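Local coordinates for taurocyamine kinase (Schistosoma mansoni, PDB 4WOE), which reversibly transfers phosphate between ATP and taurocyamine, a magnesium-dependent phosphagen kinase reaction that yields ADP and N-phosphotaurocyamine, at residues S482-V487 with S638-V643; M588-M593 with K604-G609. The protein carries 4 engineered substitutions. All coordinates share one frame; numbering follows the deposited sequence.

Contact 1: S482-V487 with S638-V643; sequences STRVRV and SMRASV. With ADP (adenosine-5'-diphosphate), chain D.
Oxygen O3B of the ADP beta-phosphate is gripped by Arg486 and Arg640, which face each other as a hydrogen-bonded pair of two antiparallel strands in the central sheet of the phosphagen kinase catalytic domain. Arg640 NE reaches O3B at 2.9 Å in a nearly straight bond (162°), while Arg486 brings NE and NH2 to the same oxygen, which lies in the plane of its guanidinium. The two guanidinium planes are turned 66° apart, and Arg640 CB lies over one face of the Arg486 group. Arg640 also sends NH2 to the bridging ADP O3A at 2.7 Å, and its NH1 is held by Asp684. Arg484, with CG anti to its backbone N (chi1 178°), extends along the nucleotide: CD packs on one face of the purine, ADP O4' sits over the guanidinium face, and NH2 meets O1B at 3.0 Å. Arginine suits these places because it spreads several N-H groups around the anion, whose negative charge probably draws them together. Val485, Met639 and Ala641 pack on the other face of the sheet, with Val485 CG1 3.7 Å from Met639 CG. At the adenine end, ADP N6 donates to the backbone carbonyl Ser482 O at 2.9 Å.

Contact 2: M588-M593 with K604-G609; sequences MRIISM and KRLIEG. With ADP (adenosine-5'-diphosphate), chain D; NO3 (nitrate ion), chain J.
Ser592 and Leu606 touch through their CB atoms, 3.7 Å apart, where helix 604-609 lies on strand 588-593, the small serine letting the helix come close. Two residues earlier on the strand, Leu606 CD1 reaches Ile590, 3.7 Å from Ile590 CG2 and 3.5 Å from Ile590 O; its CG stands anti to the backbone N (chi1 -179°), which carries the branched end to the strand. Aliphatic branches suit this buried place, where they pack together. Arg605, bent at chi3, makes two weak bonds, NE to Ser592 OG and NH2 to Met593 O, each 3.2 Å long and bent to 120°. Other partners position both groups: Ser592 OG is bonded to Val602 O, Arg605 NH2 to Gln594 OE1 and NE to Thr577 O, while NH1 forms a salt bridge with Glu522. On the opposite face of the strand, Arg589 NH1 binds ADP O2B at 3.0 Å; its NH2 binds a nitrate, probably from the crystallisation liquor, and forms a salt bridge with Asp586. In the antiparallel sheet of the phosphagen kinase catalytic domain the strand runs between 578-582 and 480-489. The segment axes are roughly antiparallel (152°), and helix 599-614, next in the chain, packs on the sheet face carrying Ile590 and Ser592.

How the contacts relate
Both contacts are buried and share one sheet, in which strands 480-489 and 588-595 are neighbours: Val485 N lies 2.9 Å from Ser592 O, a probable backbone hydrogen bond between them. Contact 2 is nested in the loop that contact 1 closes. Contact 1 joins strand to strand, so regular main-chain bonds carry it, and its arginine-rich face is given over to the nucleotide. Contact 2 joins strand to helix, with aliphatic packing and a few weak polar bonds from the helix. The two faces are thus divided: Arg589 of contact 2 joins the arginines of contact 1 around the phosphates, whereas the helix of contact 2 covers the face carrying Val485 and Val487.

Contact 1: S482-V487 with S638-V643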
ATOM      1  N   SER A 482      25.925 -12.900 -16.095  1.00 40.10           N
ATOM      2  CA  SER A 482      25.298 -14.153 -15.697  1.00 40.58           C
ATOM      3  C   SER A 482      24.230 -14.622 -16.692  1.00 41.58           C
ATOM      4  O   SER A 482      23.315 -13.865 -17.038  1.00 38.09           O
ATOM      5  CB  SER A 482      24.657 -13.982 -14.324  1.00 37.37           C
ATOM      6  OG  SER A 482      23.604 -13.024 -14.396  1.00 35.49           O
ATOM      7  N   THR A 483      24.326 -15.876 -17.122  1.00 36.97           N
ATOM      8  CA  THR A 483      23.319 -16.448 -18.009  1.00 34.35           C
ATOM      9  C   THR A 483      22.215 -17.147 -17.224  1.00 29.71           C
ATOM     10  O   THR A 483      22.478 -17.856 -16.250  1.00 27.60           O
ATOM     11  CB  THR A 483      23.945 -17.447 -19.001  1.00 42.28           C
ATOM     12  OG1 THR A 483      25.062 -16.825 -19.642  1.00 40.37           O
ATOM     13  CG2 THR A 483      22.921 -17.890 -20.065  1.00 36.72           C
ATOM     14  N   ARG A 484      20.982 -16.955 -17.679  1.00 25.89           N
ATOM     15  CA  ARG A 484      19.804 -17.437 -16.986  1.00 25.51           C
ATOM     16  C   ARG A 484      18.747 -17.890 -17.995  1.00 28.66           C
ATOM     17  O   ARG A 484      18.589 -17.268 -19.043  1.00 26.81           O
ATOM     18  CB  ARG A 484      19.262 -16.328 -16.087  1.00 24.37           C
ATOM     19  CG  ARG A 484      17.989 -16.629 -15.312  1.00 25.44           C
ATOM     20  CD  ARG A 484      17.694 -15.422 -14.421  1.00 27.64           C
ATOM     21  NE  ARG A 484      16.566 -15.573 -13.512  1.00 25.37           N
ATOM     22  CZ  ARG A 484      15.305 -15.304 -13.839  1.00 29.20           C
ATOM     23  NH1 ARG A 484      15.018 -14.896 -15.066  1.00 27.99           N
ATOM     24  NH2 ARG A 484      14.331 -15.447 -12.941  1.00 26.80           N
ATOM     25  N   VAL A 485      18.046 -18.983 -17.696  1.00 20.32           N
ATOM     26  CA  VAL A 485      16.862 -19.360 -18.467  1.00 22.84           C
ATOM     27  C   VAL A 485      15.752 -19.851 -17.523  1.00 20.58           C
ATOM     28  O   VAL A 485      16.000 -20.689 -16.649  1.00 19.52           O
ATOM     29  CB  VAL A 485      17.151 -20.467 -19.514  1.00 19.29           C
ATOM     30  CG1 VAL A 485      15.967 -20.587 -20.489  1.00 18.70           C
ATOM     31  CG2 VAL A 485      18.445 -20.202 -20.273  1.00 23.54           C
ATOM     32  N   ARG A 486      14.537 -19.333 -17.703  1.00 18.79           N
ATOM     33  CA  ARG A 486      13.408 -19.703 -16.858  1.00 20.33           C
ATOM     34  C   ARG A 486      12.180 -20.072 -17.673  1.00 19.16           C
ATOM     35  O   ARG A 486      12.056 -19.677 -18.828  1.00 21.12           O
ATOM     36  CB  ARG A 486      13.047 -18.562 -15.900  1.00 21.16           C
ATOM     37  CG  ARG A 486      12.367 -17.371 -16.552  1.00 24.40           C
ATOM     38  CD  ARG A 486      10.821 -17.468 -16.640  1.00 17.94           C
ATOM     39  NE  ARG A 486      10.267 -16.174 -17.035  1.00 24.61           N
ATOM     40  CZ  ARG A 486       9.215 -15.986 -17.828  1.00 27.76           C
ATOM     41  NH1 ARG A 486       8.537 -17.011 -18.352  1.00 21.49           N
ATOM     42  NH2 ARG A 486       8.839 -14.745 -18.096  1.00 28.82           N
ATOM     43  N   VAL A 487      11.265 -20.804 -17.047  1.00 14.47           N
ATOM     44  CA  VAL A 487       9.947 -21.049 -17.608  1.00 16.49           C
ATOM     45  C   VAL A 487       8.908 -20.967 -16.512  1.00 17.68           C
ATOM     46  O   VAL A 487       9.205 -21.251 -15.347  1.00 16.90           O
ATOM     47  CB  VAL A 487       9.804 -22.451 -18.297  1.00 19.61           C
ATOM     48  CG1 VAL A 487      10.756 -22.596 -19.509  1.00 15.28           C
ATOM     49  CG2 VAL A 487       9.939 -23.605 -17.279  1.00 13.39           C
ATOM     50  N   SER A 638       6.822 -20.567 -22.675  1.00 22.42           N
ATOM     51  CA  SER A 638       6.879 -19.864 -21.398  1.00 21.46           C
ATOM     52  C   SER A 638       8.340 -19.620 -21.019  1.00 21.05           C
ATOM     53  O   SER A 638       8.693 -19.491 -19.847  1.00 18.60           O
ATOM     54  CB  SER A 638       6.152 -20.660 -20.310  1.00 19.66           C
ATOM     55  OG  SER A 638       5.992 -19.879 -19.144  1.00 21.81           O
ATOM     56  N   MET A 639       9.193 -19.558 -22.030  1.00 20.45           N
ATOM     57  CA  MET A 639      10.612 -19.549 -21.785  1.00 18.71           C
ATOM     58  C   MET A 639      11.185 -18.160 -21.988  1.00 21.68           C
ATOM     59  O   MET A 639      10.895 -17.499 -22.966  1.00 24.11           O
ATOM     60  CB  MET A 639      11.316 -20.566 -22.686  1.00 16.09           C
ATOM     61  CG  MET A 639      12.803 -20.695 -22.400  1.00 21.46           C
ATOM     62  SD  MET A 639      13.671 -21.987 -23.323  1.00 20.78           S
ATOM     63  CE  MET A 639      13.321 -23.452 -22.353  1.00  6.57           C
ATOM     64  N   ARG A 640      11.986 -17.725 -21.026  1.00 26.63           N
ATOM     65  CA  ARG A 640      12.727 -16.485 -21.137  1.00 25.68           C
ATOM     66  C   ARG A 640      14.191 -16.791 -20.899  1.00 26.78           C
ATOM     67  O   ARG A 640      14.585 -17.138 -19.789  1.00 26.12           O
ATOM     68  CB  ARG A 640      12.208 -15.442 -20.143  1.00 27.09           C
ATOM     69  CG  ARG A 640      12.651 -14.019 -20.448  1.00 29.75           C
ATOM     70  CD  ARG A 640      11.809 -12.970 -19.697  1.00 32.13           C
ATOM     71  NE  ARG A 640      12.275 -12.736 -18.328  1.00 35.33           N
ATOM     72  CZ  ARG A 640      13.329 -11.979 -18.004  1.00 38.62           C
ATOM     73  NH1 ARG A 640      14.040 -11.374 -18.955  1.00 33.29           N
ATOM     74  NH2 ARG A 640      13.677 -11.829 -16.726  1.00 32.42           N
ATOM     75  N   ALA A 641      14.978 -16.717 -21.966  1.00 30.37           N
ATOM     76  CA  ALA A 641      16.432 -16.821 -21.882  1.00 31.65           C
ATOM     77  C   ALA A 641      17.029 -15.426 -21.841  1.00 37.52           C
ATOM     78  O   ALA A 641      16.586 -14.518 -22.554  1.00 34.55           O
ATOM     79  CB  ALA A 641      16.998 -17.604 -23.060  1.00 32.67           C
ATOM     80  N   SER A 642      18.049 -15.253 -21.014  1.00 38.28           N
ATOM     81  CA  SER A 642      18.571 -13.923 -20.784  1.00 35.15           C
ATOM     82  C   SER A 642      19.954 -13.971 -20.224  1.00 35.25           C
ATOM     83  O   SER A 642      20.370 -14.966 -19.644  1.00 35.57           O
ATOM     84  CB  SER A 642      17.670 -13.149 -19.816  1.00 37.42           C
ATOM     85  OG  SER A 642      17.785 -13.661 -18.490  1.00 32.79           O
ATOM     86  N   VAL A 643      20.672 -12.878 -20.427  1.00 43.84           N
ATOM     87  CA  VAL A 643      21.860 -12.588 -19.656  1.00 42.20           C
ATOM     88  C   VAL A 643      21.672 -11.169 -19.106  1.00 44.08           C
ATOM     89  O   VAL A 643      20.864 -10.393 -19.626  1.00 41.37           O
ATOM     90  CB  VAL A 643      23.149 -12.693 -20.492  1.00 37.54           C
ATOM     91  CG1 VAL A 643      23.078 -13.880 -21.451  1.00 40.74           C
ATOM     92  CG2 VAL A 643      23.392 -11.423 -21.247  1.00 42.70           C
TER
HETATM   93  PB  ADP D 802      10.917 -13.247 -14.590  1.00 30.51           P
HETATM   94  O1B ADP D 802      11.766 -14.328 -13.962  1.00 39.44           O
HETATM   95  O2B ADP D 802       9.696 -12.890 -13.757  1.00 31.69           O
HETATM   96  O3B ADP D 802      10.600 -13.458 -16.052  1.00 36.02           O
HETATM   97  PA  ADP D 802      11.713 -10.571 -13.816  1.00 32.46           P
HETATM   98  O1A ADP D 802      12.221  -9.500 -14.763  1.00 36.34           O
HETATM   99  O2A ADP D 802      10.297 -10.550 -13.293  1.00 30.19           O
HETATM  100  O3A ADP D 802      11.950 -11.984 -14.596  1.00 33.76           O
HETATM  101  O5' ADP D 802      12.677 -10.598 -12.513  1.00 35.57           O
HETATM  102  C5' ADP D 802      13.096 -11.827 -11.921  1.00 30.40           C
HETATM  103  C4' ADP D 802      14.491 -11.712 -11.316  1.00 32.59           C
HETATM  104  O4' ADP D 802      15.428 -12.410 -12.139  1.00 30.31           O
HETATM  105  C3' ADP D 802      14.986 -10.273 -11.208  1.00 37.78           C
HETATM  106  O3' ADP D 802      15.690 -10.129  -9.968  1.00 35.31           O
HETATM  107  C2' ADP D 802      15.992 -10.130 -12.324  1.00 35.68           C
HETATM  108  O2' ADP D 802      17.000  -9.182 -11.976  1.00 34.82           O
HETATM  109  C1' ADP D 802      16.545 -11.546 -12.379  1.00 35.62           C
HETATM  110  N9  ADP D 802      17.236 -11.858 -13.655  1.00 33.90           N
HETATM  111  C8  ADP D 802      16.692 -11.902 -14.887  1.00 32.36           C
HETATM  112  N7  ADP D 802      17.632 -12.226 -15.811  1.00 35.13           N
HETATM  113  C5  ADP D 802      18.810 -12.391 -15.167  1.00 33.62           C
HETATM  114  C6  ADP D 802      20.204 -12.742 -15.530  1.00 34.28           C
HETATM  115  N6  ADP D 802      20.561 -12.985 -16.814  1.00 31.84           N
HETATM  116  N1  ADP D 802      21.120 -12.806 -14.532  1.00 36.83           N
HETATM  117  C2  ADP D 802      20.787 -12.566 -13.251  1.00 32.31           C
HETATM  118  N3  ADP D 802      19.542 -12.250 -12.852  1.00 31.04           N
HETATM  119  C4  ADP D 802      18.533 -12.147 -13.745  1.00 32.66           C
HETATM  120  O   HOH W   1      15.910 -15.523 -17.606  1.00 28.19           O

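Contact 2: M588-M593 with K604-G609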
ATOM      1  N   MET A 588       4.546 -21.784 -10.534  1.00 17.34           N
ATOM      2  CA  MET A 588       5.934 -22.206 -10.546  1.00 19.71           C
ATOM      3  C   MET A 588       6.722 -21.300 -11.467  1.00 20.81           C
ATOM      4  O   MET A 588       6.211 -20.858 -12.505  1.00 19.95           O
ATOM      5  CB  MET A 588       6.063 -23.640 -11.056  1.00 22.37           C
ATOM      6  CG  MET A 588       6.452 -24.706 -10.071  1.00 22.00           C
ATOM      7  SD  MET A 588       6.309 -26.251 -10.986  1.00 27.55           S
ATOM      8  CE  MET A 588       4.539 -26.421 -11.193  1.00 19.73           C
ATOM      9  N   ARG A 589       7.970 -21.051 -11.106  1.00 18.69           N
ATOM     10  CA  ARG A 589       8.941 -20.527 -12.042  1.00 15.83           C
ATOM     11  C   ARG A 589      10.200 -21.331 -11.864  1.00 18.06           C
ATOM     12  O   ARG A 589      10.830 -21.301 -10.808  1.00 21.65           O
ATOM     13  CB  ARG A 589       9.208 -19.049 -11.819  1.00 19.67           C
ATOM     14  CG  ARG A 589       8.048 -18.187 -12.232  1.00 24.47           C
ATOM     15  CD  ARG A 589       7.778 -18.222 -13.754  1.00 20.54           C
ATOM     16  NE  ARG A 589       6.700 -17.296 -14.087  1.00 19.66           N
ATOM     17  CZ  ARG A 589       6.845 -15.974 -14.132  1.00 22.05           C
ATOM     18  NH1 ARG A 589       8.030 -15.427 -13.897  1.00 24.60           N
ATOM     19  NH2 ARG A 589       5.809 -15.199 -14.426  1.00 25.92           N
ATOM     20  N   ILE A 590      10.549 -22.075 -12.901  1.00 16.55           N
ATOM     21  CA  ILE A 590      11.694 -22.955 -12.846  1.00 17.38           C
ATOM     22  C   ILE A 590      12.871 -22.248 -13.506  1.00 19.05           C
ATOM     23  O   ILE A 590      12.795 -21.831 -14.664  1.00 21.11           O
ATOM     24  CB  ILE A 590      11.366 -24.298 -13.509  1.00 19.12           C
ATOM     25  CG1 ILE A 590      10.055 -24.835 -12.902  1.00 17.08           C
ATOM     26  CG2 ILE A 590      12.528 -25.268 -13.355  1.00 13.51           C
ATOM     27  CD1 ILE A 590       9.401 -25.984 -13.679  1.00 17.52           C
ATOM     28  N   ILE A 591      13.952 -22.081 -12.743  1.00 21.08           N
ATOM     29  CA  ILE A 591      15.067 -21.233 -13.142  1.00 15.78           C
ATOM     30  C   ILE A 591      16.411 -21.966 -13.155  1.00 19.71           C
ATOM     31  O   ILE A 591      16.720 -22.751 -12.263  1.00 17.70           O
ATOM     32  CB  ILE A 591      15.170 -20.013 -12.205  1.00 19.80           C
ATOM     33  CG1 ILE A 591      13.849 -19.235 -12.210  1.00 18.70           C
ATOM     34  CG2 ILE A 591      16.348 -19.116 -12.593  1.00 15.48           C
ATOM     35  CD1 ILE A 591      13.365 -18.866 -10.842  1.00 18.49           C
ATOM     36  N   SER A 592      17.210 -21.693 -14.176  1.00 17.80           N
ATOM     37  CA  SER A 592      18.583 -22.156 -14.211  1.00 19.72           C
ATOM     38  C   SER A 592      19.489 -20.953 -14.474  1.00 20.85           C
ATOM     39  O   SER A 592      19.216 -20.147 -15.357  1.00 23.20           O
ATOM     40  CB  SER A 592      18.770 -23.236 -15.291  1.00 19.48           C
ATOM     41  OG  SER A 592      20.103 -23.711 -15.317  1.00 22.35           O
ATOM     42  N   MET A 593      20.549 -20.813 -13.690  1.00 20.04           N
ATOM     43  CA  MET A 593      21.489 -19.724 -13.908  1.00 23.02           C
ATOM     44  C   MET A 593      22.860 -20.094 -13.380  1.00 21.75           C
ATOM     45  O   MET A 593      23.003 -21.055 -12.638  1.00 20.26           O
ATOM     46  CB  MET A 593      20.997 -18.411 -13.257  1.00 17.88           C
ATOM     47  CG  MET A 593      20.397 -18.495 -11.839  1.00 24.79           C
ATOM     48  SD  MET A 593      19.595 -16.893 -11.426  1.00 39.04           S
ATOM     49  CE  MET A 593      18.397 -17.302 -10.180  1.00 27.85           C
ATOM     50  N   LYS A 604      20.656 -26.915 -20.329  1.00 24.43           N
ATOM     51  CA  LYS A 604      20.546 -28.361 -20.075  1.00 23.49           C
ATOM     52  C   LYS A 604      20.032 -28.656 -18.657  1.00 21.94           C
ATOM     53  O   LYS A 604      19.152 -29.504 -18.464  1.00 16.82           O
ATOM     54  CB  LYS A 604      21.905 -29.042 -20.309  1.00 26.45           C
ATOM     55  CG  LYS A 604      22.000 -30.505 -19.860  1.00 25.24           C
ATOM     56  CD  LYS A 604      23.091 -31.235 -20.655  1.00 29.05           C
ATOM     57  CE  LYS A 604      23.202 -32.704 -20.287  1.00 23.50           C
ATOM     58  NZ  LYS A 604      23.843 -32.884 -18.961  1.00 29.18           N
ATOM     59  N   ARG A 605      20.586 -27.944 -17.674  1.00 23.10           N
ATOM     60  CA  ARG A 605      20.180 -28.082 -16.274  1.00 21.59           C
ATOM     61  C   ARG A 605      18.685 -27.741 -16.111  1.00 19.90           C
ATOM     62  O   ARG A 605      17.941 -28.427 -15.389  1.00 16.41           O
ATOM     63  CB  ARG A 605      21.056 -27.187 -15.382  1.00 18.96           C
ATOM     64  CG  ARG A 605      20.879 -27.416 -13.890  1.00 20.81           C
ATOM     65  CD  ARG A 605      21.990 -26.731 -13.076  1.00 22.71           C
ATOM     66  NE  ARG A 605      22.223 -25.357 -13.510  1.00 26.24           N
ATOM     67  CZ  ARG A 605      23.328 -24.926 -14.118  1.00 25.88           C
ATOM     68  NH1 ARG A 605      24.334 -25.756 -14.354  1.00 28.75           N
ATOM     69  NH2 ARG A 605      23.431 -23.654 -14.481  1.00 25.16           N
ATOM     70  N   LEU A 606      18.242 -26.705 -16.815  1.00 17.34           N
ATOM     71  CA  LEU A 606      16.837 -26.326 -16.800  1.00 15.78           C
ATOM     72  C   LEU A 606      15.925 -27.458 -17.285  1.00 18.72           C
ATOM     73  O   LEU A 606      15.008 -27.869 -16.572  1.00 16.49           O
ATOM     74  CB  LEU A 606      16.607 -25.082 -17.654  1.00 14.38           C
ATOM     75  CG  LEU A 606      15.136 -24.637 -17.653  1.00 15.33           C
ATOM     76  CD1 LEU A 606      14.636 -24.354 -16.230  1.00 17.65           C
ATOM     77  CD2 LEU A 606      14.944 -23.424 -18.521  1.00 13.62           C
ATOM     78  N   ILE A 607      16.174 -27.962 -18.494  1.00 18.04           N
ATOM     79  CA  ILE A 607      15.272 -28.947 -19.085  1.00 19.73           C
ATOM     80  C   ILE A 607      15.170 -30.188 -18.195  1.00 20.93           C
ATOM     81  O   ILE A 607      14.076 -30.703 -17.958  1.00 22.04           O
ATOM     82  CB  ILE A 607      15.719 -29.354 -20.513  1.00 23.62           C
ATOM     83  CG1 ILE A 607      15.783 -28.128 -21.428  1.00 19.86           C
ATOM     84  CG2 ILE A 607      14.770 -30.385 -21.093  1.00 20.45           C
ATOM     85  CD1 ILE A 607      14.489 -27.308 -21.465  1.00 17.24           C
ATOM     86  N   GLU A 608      16.305 -30.635 -17.668  1.00 20.22           N
ATOM     87  CA  GLU A 608      16.324 -31.788 -16.776  1.00 21.10           C
ATOM     88  C   GLU A 608      15.475 -31.553 -15.518  1.00 21.00           C
ATOM     89  O   GLU A 608      14.800 -32.471 -15.028  1.00 19.59           O
ATOM     90  CB  GLU A 608      17.757 -32.130 -16.387  1.00 20.12           C
ATOM     91  CG  GLU A 608      18.649 -32.545 -17.561  1.00 22.72           C
ATOM     92  CD  GLU A 608      20.110 -32.729 -17.146  1.00 27.81           C
ATOM     93  OE1 GLU A 608      20.528 -32.122 -16.131  1.00 29.17           O
ATOM     94  OE2 GLU A 608      20.836 -33.484 -17.827  1.00 29.31           O
ATOM     95  N   GLY A 609      15.494 -30.321 -15.015  1.00 15.85           N
ATOM     96  CA  GLY A 609      14.740 -29.978 -13.827  1.00 16.77           C
ATOM     97  C   GLY A 609      13.243 -29.951 -14.065  1.00 15.59           C
ATOM     98  O   GLY A 609      12.457 -30.448 -13.248  1.00 15.83           O
TER
HETATM   99  PB  ADP D 802      10.917 -13.247 -14.590  1.00 30.51           P
HETATM  100  O1B ADP D 802      11.766 -14.328 -13.962  1.00 39.44           O
HETATM  101  O2B ADP D 802       9.696 -12.890 -13.757  1.00 31.69           O
HETATM  102  O3B ADP D 802      10.600 -13.458 -16.052  1.00 36.02           O
HETATM  103  PA  ADP D 802      11.713 -10.571 -13.816  1.00 32.46           P
HETATM  104  O1A ADP D 802      12.221  -9.500 -14.763  1.00 36.34           O
HETATM  105  O2A ADP D 802      10.297 -10.550 -13.293  1.00 30.19           O
HETATM  106  O3A ADP D 802      11.950 -11.984 -14.596  1.00 33.76           O
HETATM  107  O5' ADP D 802      12.677 -10.598 -12.513  1.00 35.57           O
HETATM  108  C5' ADP D 802      13.096 -11.827 -11.921  1.00 30.40           C
HETATM  109  C4' ADP D 802      14.491 -11.712 -11.316  1.00 32.59           C
HETATM  110  O4' ADP D 802      15.428 -12.410 -12.139  1.00 30.31           O
HETATM  111  C3' ADP D 802      14.986 -10.273 -11.208  1.00 37.78           C
HETATM  112  O3' ADP D 802      15.690 -10.129  -9.968  1.00 35.31           O
HETATM  113  C2' ADP D 802      15.992 -10.130 -12.324  1.00 35.68           C
HETATM  114  O2' ADP D 802      17.000  -9.182 -11.976  1.00 34.82           O
HETATM  115  C1' ADP D 802      16.545 -11.546 -12.379  1.00 35.62           C
HETATM  116  N9  ADP D 802      17.236 -11.858 -13.655  1.00 33.90           N
HETATM  117  C8  ADP D 802      16.692 -11.902 -14.887  1.00 32.36           C
HETATM  118  N7  ADP D 802      17.632 -12.226 -15.811  1.00 35.13           N
HETATM  119  C5  ADP D 802      18.810 -12.391 -15.167  1.00 33.62           C
HETATM  120  C6  ADP D 802      20.204 -12.742 -15.530  1.00 34.28           C
HETATM  121  N6  ADP D 802      20.561 -12.985 -16.814  1.00 31.84           N
HETATM  122  N1  ADP D 802      21.120 -12.806 -14.532  1.00 36.83           N
HETATM  123  C2  ADP D 802      20.787 -12.566 -13.251  1.00 32.31           C
HETATM  124  N3  ADP D 802      19.542 -12.250 -12.852  1.00 31.04           N
HETATM  125  C4  ADP D 802      18.533 -12.147 -13.745  1.00 32.66           C
HETATM  126  N   NO3 J 808       7.636 -11.745 -16.126  1.00 34.41           N
HETATM  127  O1  NO3 J 808       8.353 -11.150 -15.256  1.00 27.65           O
HETATM  128  O2  NO3 J 808       6.983 -12.787 -15.788  1.00 30.75           O
HETATM  129  O3  NO3 J 808       7.574 -11.310 -17.330  1.00 33.83           O